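Local coordinates for UPF0303 protein YBR137W (Saccharomyces cerevisiae, PDB 4CLC), which is implicated in the targeting of tail-anchored proteins to membranes in the GET pathway, acting in the cytoplasm as a member of the UPF0303 family, at residues F127-V132 with Q153-H157; W87-K92 with C145-S149; A131-Q135 with A160-L164; E56-I61 with R73-G79. Residue numbers count along the deposited sequence, not the author numbering.

Contact 1: residues F127-V132 with Q153-H157; sequences FHGGAV and QEEDH
Residues 127-130 run as an irregular lead-in that becomes strand at Ala131, while 153-157 form the first helical turn, closed by His157 N to Gln153 O at 3.0 Å. CA to CA, Gly129 lies 4.7 Å from Gln153 and Gly130 3.8 Å from His157. The two glycines lead into strand 131-136 and let the first turn of helix 153-168, which packs on the sheet of this GAF-clan, HbpS-like fold, come close. An ideal CB on Gly129 would be tight, 3.0 Å from Gln153 O; on Gly130 it would clash, 2.9 Å from Asp156 CB, and phi/psi of 117/-9 would jam it against the preceding carbonyl. Gln153 (chi1 p, chi2 t) turns its amide back so that OE1 accepts from Gly129 N at 2.7 Å, N-H...O 132°; its NE2 lies over one face of the His128 ring. Val132, chi1 t, places CG2 3.8 Å from ND1 of His157, whose ring stacks with Phe103. Asp156 CB packs 3.7 Å from Gly129 O and OD1 bonds Leu151 N.

Contact 2: residues W87-K92 with C145-S149; sequences WIQRKK and CLTIS
Thr147, at the middle of strand 145-149, has more surface covered than any other residue here. Thr147 CA is 6.1 Å from Ile88 CA in helix 87-92, and the short axes approach to 8.2 Å with their N-to-C directions 137° apart. With chi1 m, Thr147 sets CG2 3.8 Å from Ile88 O and 4.0 Å from Lys91 CB, while its OG1 lies 3.8 Å from Lys92 CB. Ser149, next in covered area and on the same strand face, meets Ile88 (chi1 m, chi2 t) through CB to CG1 at 3.9 Å; its OG bonds to Asn84 and is weakly linked at 3.3 Å to a water that accepts from Lys91 NZ at 2.9 Å. Lys91 extends (m, t, t, t) until NZ donates to Ile148 O at 3.1 Å; its closer acceptor is Gly129 O. At the other end, Lys92 CG packs 4.0 Å from Cys145 SG before its chain folds away, with NZ donating to Gln89 OE1 at 2.8 Å. Cys145, Thr147 and Ser149 thus face the helix, whereas Leu146 and Ile148 point toward helix 153-168, the two-sided helical cover of a central mixed sheet found in this GAF-clan, HbpS-like fold.

Contact 3: residues A131-Q135 with A160-L164; sequences AVLIQ and AVSSL
Strand 131-135 and helix 160-164 run in nearly the same direction, their short axes 30° apart and 9.1 Å from one another at closest approach. The register pairs Val132 with Ala160, CA to CA 6.4 Å, and Ile134 with Leu164 at 7.9 Å, so the gap between backbones widens along the strand. Side-chain size follows that taper. At the narrow end the methyl of Ala160 leaves a shallow hollow, and Val132 (chi1 t) fills it: CG2 sits 3.6 Å from Ala160 CB and 3.8 Å from Val161 CG2, Val161 also being t. The other branch of Val132, CG1, meets Leu164 CD2 at 3.5 Å, which makes this valine the principal bump of the strand, lodged among three helix residues. All the close side-chain pairs are apolar, and no hydrogen bond joins the segments. The layer belongs to the alpha/beta core of the GAF-like fold, with helix 153-168 packed on one face of the sheet. At the wider end the gap is taken up by Leu164, whose chi1 t and chi2 p point its two methyls at different strand residues: CD2 comes 3.9 Å from Leu133 O and CD1 4.1 Å from Ile134 CG1. Ile134 (m, t) and Leu164 both touch Leu42 of helix 36-53. On the reverse of the strand, Ala131 and Leu133 turn away and pack against helix 84-98.

Contact 4: residues E56-I61 with R73-G79; sequences EKPVAI and RTVTYGG
Arg73 opens an antiparallel run against 56-61 with its CA 3.3 Å from Ile61 O, a CA-H...O contact; its guanidinium forms salt bridges with Asp62 and Asp85. Thr74 makes the hydrogen-bonded pair with Ile61, Thr74 N to Ile61 O 3.2 Å and Ile61 N to Thr74 O 3.1 Å. Val75 forms the non-hydrogen-bonded pair with Ala60, CA to CA 4.7 Å. Thr76 N still donates to Val59 O at 2.7 Å, and its side chain, chi1 p, adds two bonds beyond the last bridge: OG1 donates to Lys57 O at 3.0 Å and accepts a weak bond from Val59 N at 2.6 Å. Tyr77 (chi1 t) lays its ring beneath Glu56 CA, 3.6 Å from the centroid and 10° off the normal, a CH-pi contact. Gly78 O then reaches Pro58 CB at 3.1 Å. These are the open ends of the beta hairpin 60-64/70-75: Ile61 and Thr76 touch helix 36-53, Ala60 faces helix 84-98, and Tyr77 meets Tyr36 of a neighbouring subunit.

Overall arrangement
Along the chain contact 4 closes first, and helix 84-98 of contact 2 is next after its hairpin; contacts 1 and 3 start from strand 131-136 and cross contact 2. All four reach one mixed sheet. Contacts 1 and 3, centres about 10 Å apart, share Ala131, Val132 and helix 153-168, whereas contact 2, its centre about 8 Å from that of contact 1, holds helix 84-98 to the opposite face. Strand 144-149 lies between 131-136 and 60-64, with probable hydrogen bonds Val132 N to Leu146 O (2.6 Å) and Ala60 N to Ser149 O (2.8 Å). Contact 4 lies about 18 Å from contact 3, centre to centre, on strand 70-75, outermost within this chain, where two neighbouring subunits approach.

Contact 1: residues F127-V132 with Q153-H157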
loop_
_atom_site.group_PDB
_atom_site.type_symbol
_atom_site.label_atom_id
_atom_site.label_comp_id
_atom_site.label_asym_id
_atom_site.label_seq_id
_atom_site.Cartn_x
_atom_site.Cartn_y
_atom_site.Cartn_z
ATOM N N PHE D 127 5.596 22.395 -9.332
ATOM C CA PHE D 127 5.726 23.809 -9.073
ATOM C C PHE D 127 6.102 24.696 -10.280
ATOM O O PHE D 127 6.268 25.917 -10.114
ATOM C CB PHE D 127 6.663 23.970 -7.886
ATOM C CG PHE D 127 6.012 23.557 -6.610
ATOM C CD1 PHE D 127 6.027 22.225 -6.206
ATOM C CD2 PHE D 127 5.287 24.480 -5.860
ATOM C CE1 PHE D 127 5.380 21.837 -5.049
ATOM C CE2 PHE D 127 4.642 24.101 -4.701
ATOM C CZ PHE D 127 4.682 22.778 -4.298
ATOM N N HIS D 128 6.222 24.095 -11.473
ATOM C CA HIS D 128 6.240 24.855 -12.741
ATOM C C HIS D 128 4.889 25.504 -13.004
ATOM O O HIS D 128 3.881 25.090 -12.437
ATOM C CB HIS D 128 6.582 23.970 -13.920
ATOM C CG HIS D 128 7.974 23.425 -13.881
ATOM N ND1 HIS D 128 8.625 23.129 -12.703
ATOM C CD2 HIS D 128 8.814 23.061 -14.879
ATOM C CE1 HIS D 128 9.818 22.634 -12.974
ATOM N NE2 HIS D 128 9.960 22.581 -14.285
ATOM N N GLY D 129 4.860 26.526 -13.852
ATOM C CA GLY D 129 3.634 27.268 -14.084
ATOM C C GLY D 129 2.720 26.666 -15.144
ATOM O O GLY D 129 3.093 25.738 -15.852
ATOM N N GLY D 130 1.557 27.280 -15.322
ATOM C CA GLY D 130 0.542 26.791 -16.247
ATOM C C GLY D 130 -0.808 26.358 -15.687
ATOM O O GLY D 130 -1.741 26.145 -16.455
ATOM N N ALA D 131 -0.930 26.286 -14.363
ATOM C CA ALA D 131 -2.201 25.984 -13.725
ATOM C C ALA D 131 -2.733 27.218 -13.047
ATOM O O ALA D 131 -2.191 27.649 -12.036
ATOM C CB ALA D 131 -2.049 24.869 -12.715
ATOM N N VAL D 132 -3.805 27.775 -13.586
ATOM C CA VAL D 132 -4.391 28.970 -13.022
ATOM C C VAL D 132 -5.809 28.670 -12.575
ATOM O O VAL D 132 -6.618 28.167 -13.342
ATOM C CB VAL D 132 -4.382 30.140 -14.047
ATOM C CG1 VAL D 132 -5.164 31.330 -13.524
ATOM C CG2 VAL D 132 -2.962 30.541 -14.377
ATOM N N GLN D 153 7.251 27.215 -19.118
ATOM C CA GLN D 153 6.356 27.345 -17.967
ATOM C C GLN D 153 5.764 28.751 -17.834
ATOM O O GLN D 153 4.603 28.925 -17.430
ATOM C CB GLN D 153 7.086 26.938 -16.681
ATOM C CG GLN D 153 7.979 27.989 -16.043
ATOM C CD GLN D 153 8.279 27.718 -14.571
ATOM O OE1 GLN D 153 7.392 27.538 -13.739
ATOM N NE2 GLN D 153 9.561 27.589 -14.274
ATOM N N GLU D 154 6.551 29.749 -18.214
ATOM C CA GLU D 154 6.130 31.136 -18.078
ATOM C C GLU D 154 5.044 31.421 -19.102
ATOM O O GLU D 154 4.165 32.257 -18.884
ATOM C CB GLU D 154 7.328 32.083 -18.238
ATOM C CG GLU D 154 8.401 31.933 -17.159
ATOM C CD GLU D 154 9.533 30.986 -17.530
ATOM O OE1 GLU D 154 9.490 30.362 -18.614
ATOM O OE2 GLU D 154 10.483 30.866 -16.719
ATOM N N GLU D 155 5.120 30.697 -20.216
ATOM C CA GLU D 155 4.140 30.794 -21.290
ATOM C C GLU D 155 2.869 30.003 -20.969
ATOM O O GLU D 155 1.766 30.536 -21.108
ATOM C CB GLU D 155 4.754 30.318 -22.611
ATOM C CG GLU D 155 5.838 31.234 -23.150
ATOM C CD GLU D 155 6.722 30.566 -24.190
ATOM O OE1 GLU D 155 6.776 29.318 -24.208
ATOM O OE2 GLU D 155 7.378 31.282 -24.986
ATOM N N ASP D 156 3.018 28.750 -20.523
ATOM C CA ASP D 156 1.870 27.966 -20.049
ATOM C C ASP D 156 1.064 28.820 -19.065
ATOM O O ASP D 156 -0.166 28.872 -19.122
ATOM C CB ASP D 156 2.319 26.665 -19.373
ATOM C CG ASP D 156 2.876 25.641 -20.354
ATOM O OD1 ASP D 156 2.453 25.674 -21.529
ATOM O OD2 ASP D 156 3.717 24.793 -19.948
ATOM N N HIS D 157 1.780 29.514 -18.183
ATOM C CA HIS D 157 1.153 30.375 -17.204
ATOM C C HIS D 157 0.565 31.643 -17.823
ATOM O O HIS D 157 -0.543 32.052 -17.472
ATOM C CB HIS D 157 2.146 30.769 -16.117
ATOM C CG HIS D 157 1.608 31.812 -15.188
ATOM N ND1 HIS D 157 0.731 31.514 -14.167
ATOM C CD2 HIS D 157 1.779 33.151 -15.155
ATOM C CE1 HIS D 157 0.401 32.623 -13.533
ATOM N NE2 HIS D 157 1.024 33.632 -14.109
#

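Contact 2: residues W87-K92 with C145-S149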
loop_
_atom_site.group_PDB
_atom_site.type_symbol
_atom_site.label_atom_id
_atom_site.label_comp_id
_atom_site.label_asym_id
_atom_site.label_seq_id
_atom_site.Cartn_x
_atom_site.Cartn_y
_atom_site.Cartn_z
ATOM N N TRP D 87 1.827 16.206 -15.947
ATOM C CA TRP D 87 2.106 17.613 -15.674
ATOM C C TRP D 87 0.820 18.335 -15.363
ATOM O O TRP D 87 0.759 19.127 -14.416
ATOM C CB TRP D 87 2.840 18.293 -16.846
ATOM C CG TRP D 87 4.333 18.125 -16.744
ATOM C CD1 TRP D 87 5.108 17.199 -17.388
ATOM C CD2 TRP D 87 5.213 18.867 -15.912
ATOM N NE1 TRP D 87 6.415 17.320 -17.004
ATOM C CE2 TRP D 87 6.509 18.349 -16.094
ATOM C CE3 TRP D 87 5.037 19.930 -15.023
ATOM C CZ2 TRP D 87 7.623 18.859 -15.432
ATOM C CZ3 TRP D 87 6.141 20.434 -14.361
ATOM C CH2 TRP D 87 7.416 19.899 -14.569
ATOM N N ILE D 88 -0.220 18.043 -16.135
ATOM C CA ILE D 88 -1.511 18.661 -15.891
ATOM C C ILE D 88 -2.030 18.308 -14.499
ATOM O O ILE D 88 -2.515 19.180 -13.787
ATOM C CB ILE D 88 -2.532 18.259 -16.961
ATOM C CG1 ILE D 88 -2.231 19.021 -18.249
ATOM C CG2 ILE D 88 -3.966 18.578 -16.500
ATOM C CD1 ILE D 88 -3.264 18.828 -19.297
ATOM N N GLN D 89 -1.897 17.042 -14.105
ATOM C CA GLN D 89 -2.388 16.609 -12.804
ATOM C C GLN D 89 -1.575 17.223 -11.693
ATOM O O GLN D 89 -2.119 17.750 -10.724
ATOM C CB GLN D 89 -2.364 15.092 -12.687
ATOM C CG GLN D 89 -3.591 14.543 -11.973
ATOM C CD GLN D 89 -4.911 14.861 -12.709
ATOM O OE1 GLN D 89 -4.920 15.355 -13.851
ATOM N NE2 GLN D 89 -6.033 14.561 -12.052
ATOM N N ARG D 90 -0.260 17.183 -11.863
ATOM C CA ARG D 90 0.647 17.749 -10.884
ATOM C C ARG D 90 0.519 19.280 -10.739
ATOM O O ARG D 90 0.576 19.802 -9.613
ATOM C CB ARG D 90 2.066 17.345 -11.233
ATOM C CG ARG D 90 2.264 15.859 -11.228
ATOM C CD ARG D 90 3.675 15.475 -11.538
ATOM N NE ARG D 90 4.610 16.149 -10.642
ATOM C CZ ARG D 90 5.502 17.058 -11.031
ATOM N NH1 ARG D 90 5.611 17.398 -12.308
ATOM N NH2 ARG D 90 6.291 17.621 -10.138
ATOM N N LYS D 91 0.323 20.007 -11.838
ATOM C CA LYS D 91 0.163 21.452 -11.705
ATOM C C LYS D 91 -1.150 21.783 -11.007
ATOM O O LYS D 91 -1.178 22.558 -10.043
ATOM C CB LYS D 91 0.216 22.147 -13.062
ATOM C CG LYS D 91 1.555 22.067 -13.754
ATOM C CD LYS D 91 1.595 22.971 -14.964
ATOM C CE LYS D 91 2.781 22.652 -15.861
ATOM N NZ LYS D 91 2.764 23.509 -17.093
ATOM N N LYS D 92 -2.227 21.182 -11.509
ATOM C CA LYS D 92 -3.586 21.370 -11.004
ATOM C C LYS D 92 -3.636 21.084 -9.520
ATOM O O LYS D 92 -4.247 21.828 -8.754
ATOM C CB LYS D 92 -4.566 20.455 -11.755
ATOM C CG LYS D 92 -6.002 20.579 -11.314
ATOM C CD LYS D 92 -6.944 19.701 -12.111
ATOM C CE LYS D 92 -6.566 18.259 -12.047
ATOM N NZ LYS D 92 -6.318 17.765 -13.424
ATOM N N CYS D 145 -10.170 25.084 -12.171
ATOM C CA CYS D 145 -8.780 25.360 -12.418
ATOM C C CYS D 145 -8.501 25.122 -13.909
ATOM O O CYS D 145 -8.920 24.111 -14.490
ATOM C CB CYS D 145 -7.899 24.492 -11.512
ATOM S SG CYS D 145 -6.106 24.597 -11.785
ATOM N N LEU D 146 -7.817 26.079 -14.528
ATOM C CA LEU D 146 -7.396 25.966 -15.907
ATOM C C LEU D 146 -5.926 25.593 -15.929
ATOM O O LEU D 146 -5.135 26.216 -15.244
ATOM C CB LEU D 146 -7.649 27.283 -16.637
ATOM C CG LEU D 146 -6.844 27.638 -17.878
ATOM C CD1 LEU D 146 -7.077 26.614 -18.943
ATOM C CD2 LEU D 146 -7.294 28.978 -18.344
ATOM N N THR D 147 -5.562 24.571 -16.693
ATOM C CA THR D 147 -4.193 24.090 -16.687
ATOM C C THR D 147 -3.677 23.843 -18.089
ATOM O O THR D 147 -4.274 23.084 -18.853
ATOM C CB THR D 147 -4.040 22.792 -15.896
ATOM O OG1 THR D 147 -4.485 22.977 -14.552
ATOM C CG2 THR D 147 -2.594 22.369 -15.886
ATOM N N ILE D 148 -2.555 24.480 -18.413
ATOM C CA ILE D 148 -1.962 24.369 -19.726
ATOM C C ILE D 148 -0.618 23.709 -19.559
ATOM O O ILE D 148 0.025 23.851 -18.514
ATOM C CB ILE D 148 -1.841 25.745 -20.391
ATOM C CG1 ILE D 148 -3.232 26.366 -20.539
ATOM C CG2 ILE D 148 -1.177 25.650 -21.737
ATOM C CD1 ILE D 148 -3.229 27.725 -21.159
ATOM N N SER D 149 -0.204 22.950 -20.559
ATOM C CA SER D 149 1.057 22.240 -20.487
ATOM C C SER D 149 1.676 22.074 -21.863
ATOM O O SER D 149 0.974 21.802 -22.818
ATOM C CB SER D 149 0.860 20.867 -19.841
ATOM O OG SER D 149 1.712 19.896 -20.435
HETATM O O HOH W 1 3.998 21.315 -18.493
#

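Contact 3: residues A131-Q135 with A160-L164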
loop_
_atom_site.group_PDB
_atom_site.type_symbol
_atom_site.label_atom_id
_atom_site.label_comp_id
_atom_site.label_asym_id
_atom_site.label_seq_id
_atom_site.Cartn_x
_atom_site.Cartn_y
_atom_site.Cartn_z
ATOM N N ALA D 131 -0.930 26.286 -14.363
ATOM C CA ALA D 131 -2.201 25.984 -13.725
ATOM C C ALA D 131 -2.733 27.218 -13.047
ATOM O O ALA D 131 -2.191 27.649 -12.036
ATOM C CB ALA D 131 -2.049 24.869 -12.715
ATOM N N VAL D 132 -3.805 27.775 -13.586
ATOM C CA VAL D 132 -4.391 28.970 -13.022
ATOM C C VAL D 132 -5.809 28.670 -12.575
ATOM O O VAL D 132 -6.618 28.167 -13.342
ATOM C CB VAL D 132 -4.382 30.140 -14.047
ATOM C CG1 VAL D 132 -5.164 31.330 -13.524
ATOM C CG2 VAL D 132 -2.962 30.541 -14.377
ATOM N N LEU D 133 -6.107 28.959 -11.321
ATOM C CA LEU D 133 -7.453 28.811 -10.834
ATOM C C LEU D 133 -8.393 29.744 -11.584
ATOM O O LEU D 133 -7.985 30.810 -12.045
ATOM C CB LEU D 133 -7.519 29.091 -9.333
ATOM C CG LEU D 133 -6.750 28.128 -8.438
ATOM C CD1 LEU D 133 -6.706 28.660 -7.020
ATOM C CD2 LEU D 133 -7.398 26.781 -8.467
ATOM N N ILE D 134 -9.650 29.320 -11.712
ATOM C CA ILE D 134 -10.711 30.146 -12.253
ATOM C C ILE D 134 -11.560 30.656 -11.102
ATOM O O ILE D 134 -12.333 29.900 -10.509
ATOM C CB ILE D 134 -11.613 29.370 -13.235
ATOM C CG1 ILE D 134 -10.807 28.775 -14.382
ATOM C CG2 ILE D 134 -12.703 30.280 -13.780
ATOM C CD1 ILE D 134 -11.669 28.026 -15.372
ATOM N N GLN D 135 -11.438 31.947 -10.811
ATOM C CA GLN D 135 -12.117 32.559 -9.666
ATOM C C GLN D 135 -13.569 32.882 -9.950
ATOM O O GLN D 135 -13.950 33.084 -11.101
ATOM C CB GLN D 135 -11.394 33.830 -9.244
ATOM C CG GLN D 135 -10.921 33.776 -7.828
ATOM C CD GLN D 135 -9.793 32.809 -7.651
ATOM O OE1 GLN D 135 -8.769 32.900 -8.335
ATOM N NE2 GLN D 135 -9.965 31.863 -6.734
ATOM N N ALA D 160 -2.364 31.008 -20.016
ATOM C CA ALA D 160 -3.441 30.753 -19.077
ATOM C C ALA D 160 -4.090 32.033 -18.601
ATOM O O ALA D 160 -5.279 32.212 -18.782
ATOM C CB ALA D 160 -2.930 29.964 -17.899
ATOM N N VAL D 161 -3.299 32.934 -18.023
ATOM C CA VAL D 161 -3.847 34.134 -17.382
ATOM C C VAL D 161 -4.435 35.120 -18.393
ATOM O O VAL D 161 -5.460 35.776 -18.143
ATOM C CB VAL D 161 -2.775 34.881 -16.548
ATOM C CG1 VAL D 161 -3.428 35.935 -15.676
ATOM C CG2 VAL D 161 -1.988 33.922 -15.678
ATOM N N SER D 162 -3.769 35.220 -19.534
ATOM C CA SER D 162 -4.132 36.206 -20.531
ATOM C C SER D 162 -5.484 35.860 -21.130
ATOM O O SER D 162 -6.418 36.682 -21.134
ATOM C CB SER D 162 -3.077 36.258 -21.625
ATOM O OG SER D 162 -1.806 35.932 -21.112
ATOM N N SER D 163 -5.576 34.626 -21.630
ATOM C CA SER D 163 -6.777 34.156 -22.316
ATOM C C SER D 163 -7.912 33.964 -21.335
ATOM O O SER D 163 -9.076 34.051 -21.697
ATOM C CB SER D 163 -6.504 32.858 -23.074
ATOM O OG SER D 163 -6.003 31.876 -22.212
ATOM N N LEU D 164 -7.573 33.722 -20.082
ATOM C CA LEU D 164 -8.577 33.635 -19.046
ATOM C C LEU D 164 -9.204 35.014 -18.806
ATOM O O LEU D 164 -10.420 35.141 -18.710
ATOM C CB LEU D 164 -7.942 33.086 -17.779
ATOM C CG LEU D 164 -8.775 32.419 -16.714
ATOM C CD1 LEU D 164 -9.771 31.462 -17.351
ATOM C CD2 LEU D 164 -7.791 31.678 -15.870
#

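Contact 4: residues E56-I61 with R73-G79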
loop_
_atom_site.group_PDB
_atom_site.type_symbol
_atom_site.label_atom_id
_atom_site.label_comp_id
_atom_site.label_asym_id
_atom_site.label_seq_id
_atom_site.Cartn_x
_atom_site.Cartn_y
_atom_site.Cartn_z
ATOM N N GLU D 56 2.392 24.604 -34.267
ATOM C CA GLU D 56 3.360 23.514 -34.238
ATOM C C GLU D 56 4.036 23.295 -32.887
ATOM O O GLU D 56 5.099 22.678 -32.820
ATOM C CB GLU D 56 4.420 23.744 -35.314
ATOM C CG GLU D 56 3.815 23.827 -36.699
ATOM C CD GLU D 56 4.847 23.744 -37.786
ATOM O OE1 GLU D 56 5.978 24.237 -37.568
ATOM O OE2 GLU D 56 4.525 23.177 -38.856
ATOM N N LYS D 57 3.390 23.762 -31.814
ATOM C CA LYS D 57 3.741 23.382 -30.438
ATOM C C LYS D 57 2.616 22.537 -29.832
ATOM O O LYS D 57 1.485 23.008 -29.695
ATOM C CB LYS D 57 4.001 24.626 -29.576
ATOM C CG LYS D 57 5.405 25.225 -29.730
ATOM C CD LYS D 57 6.462 24.321 -29.129
ATOM C CE LYS D 57 7.866 24.852 -29.327
ATOM N NZ LYS D 57 8.868 23.929 -28.687
ATOM N N PRO D 58 2.901 21.263 -29.527
ATOM C CA PRO D 58 1.832 20.473 -28.913
ATOM C C PRO D 58 1.575 20.923 -27.484
ATOM O O PRO D 58 2.476 20.898 -26.642
ATOM C CB PRO D 58 2.384 19.049 -28.952
ATOM C CG PRO D 58 3.870 19.233 -28.849
ATOM C CD PRO D 58 4.193 20.559 -29.524
ATOM N N VAL D 59 0.329 21.243 -27.180
ATOM C CA VAL D 59 0.006 21.769 -25.873
ATOM C C VAL D 59 -1.261 21.120 -25.357
ATOM O O VAL D 59 -2.189 20.878 -26.121
ATOM C CB VAL D 59 -0.133 23.302 -25.921
ATOM C CG1 VAL D 59 -0.774 23.831 -24.678
ATOM C CG2 VAL D 59 1.219 23.918 -26.093
ATOM N N ALA D 60 -1.275 20.807 -24.064
ATOM C CA ALA D 60 -2.419 20.165 -23.442
ATOM C C ALA D 60 -3.174 21.204 -22.624
ATOM O O ALA D 60 -2.570 22.020 -21.949
ATOM C CB ALA D 60 -1.983 18.995 -22.593
ATOM N N ILE D 61 -4.497 21.181 -22.709
ATOM C CA ILE D 61 -5.338 22.152 -22.036
ATOM C C ILE D 61 -6.398 21.453 -21.191
ATOM O O ILE D 61 -7.139 20.639 -21.715
ATOM C CB ILE D 61 -6.022 23.081 -23.059
ATOM C CG1 ILE D 61 -4.973 23.828 -23.877
ATOM C CG2 ILE D 61 -6.961 24.043 -22.375
ATOM C CD1 ILE D 61 -5.542 24.511 -25.087
ATOM N N ARG D 73 -10.882 18.780 -22.049
ATOM C CA ARG D 73 -9.490 18.456 -22.297
ATOM C C ARG D 73 -9.244 18.445 -23.797
ATOM O O ARG D 73 -10.112 18.033 -24.567
ATOM C CB ARG D 73 -9.126 17.113 -21.670
ATOM C CG ARG D 73 -7.703 16.699 -21.915
ATOM C CD ARG D 73 -6.739 17.495 -21.052
ATOM N NE ARG D 73 -6.916 17.225 -19.622
ATOM C CZ ARG D 73 -6.412 16.165 -18.999
ATOM N NH1 ARG D 73 -5.710 15.265 -19.676
ATOM N NH2 ARG D 73 -6.618 16.010 -17.700
ATOM N N THR D 74 -8.076 18.915 -24.214
ATOM C CA THR D 74 -7.706 18.840 -25.618
ATOM C C THR D 74 -6.205 18.869 -25.795
ATOM O O THR D 74 -5.454 19.161 -24.885
ATOM C CB THR D 74 -8.325 19.973 -26.470
ATOM O OG1 THR D 74 -8.091 19.695 -27.848
ATOM C CG2 THR D 74 -7.706 21.298 -26.140
ATOM N N VAL D 75 -5.778 18.526 -26.990
ATOM C CA VAL D 75 -4.384 18.476 -27.322
ATOM C C VAL D 75 -4.251 19.377 -28.561
ATOM O O VAL D 75 -5.034 19.229 -29.501
ATOM C CB VAL D 75 -3.960 16.995 -27.529
ATOM C CG1 VAL D 75 -3.153 16.787 -28.788
ATOM C CG2 VAL D 75 -3.247 16.475 -26.303
ATOM N N THR D 76 -3.328 20.343 -28.556
ATOM C CA THR D 76 -3.356 21.428 -29.570
ATOM C C THR D 76 -2.694 21.101 -30.896
ATOM O O THR D 76 -2.862 21.831 -31.874
ATOM C CB THR D 76 -2.672 22.730 -29.085
ATOM O OG1 THR D 76 -1.295 22.469 -28.785
ATOM C CG2 THR D 76 -3.371 23.304 -27.875
ATOM N N TYR D 77 -1.960 19.997 -30.930
ATOM C CA TYR D 77 -1.161 19.660 -32.092
ATOM C C TYR D 77 -0.535 18.301 -31.850
ATOM O O TYR D 77 -0.511 17.822 -30.713
ATOM C CB TYR D 77 -0.086 20.717 -32.322
ATOM C CG TYR D 77 0.534 20.737 -33.697
ATOM C CD1 TYR D 77 -0.092 21.393 -34.746
ATOM C CD2 TYR D 77 1.756 20.136 -33.938
ATOM C CE1 TYR D 77 0.465 21.436 -35.995
ATOM C CE2 TYR D 77 2.319 20.171 -35.194
ATOM C CZ TYR D 77 1.664 20.834 -36.217
ATOM O OH TYR D 77 2.207 20.895 -37.475
ATOM N N GLY D 78 -0.032 17.686 -32.915
ATOM C CA GLY D 78 0.622 16.400 -32.817
ATOM C C GLY D 78 1.869 16.443 -31.958
ATOM O O GLY D 78 2.434 17.511 -31.677
ATOM N N GLY D 79 2.308 15.270 -31.529
ATOM C CA GLY D 79 3.458 15.197 -30.655
ATOM C C GLY D 79 3.214 15.521 -29.192
ATOM O O GLY D 79 4.174 15.710 -28.446
#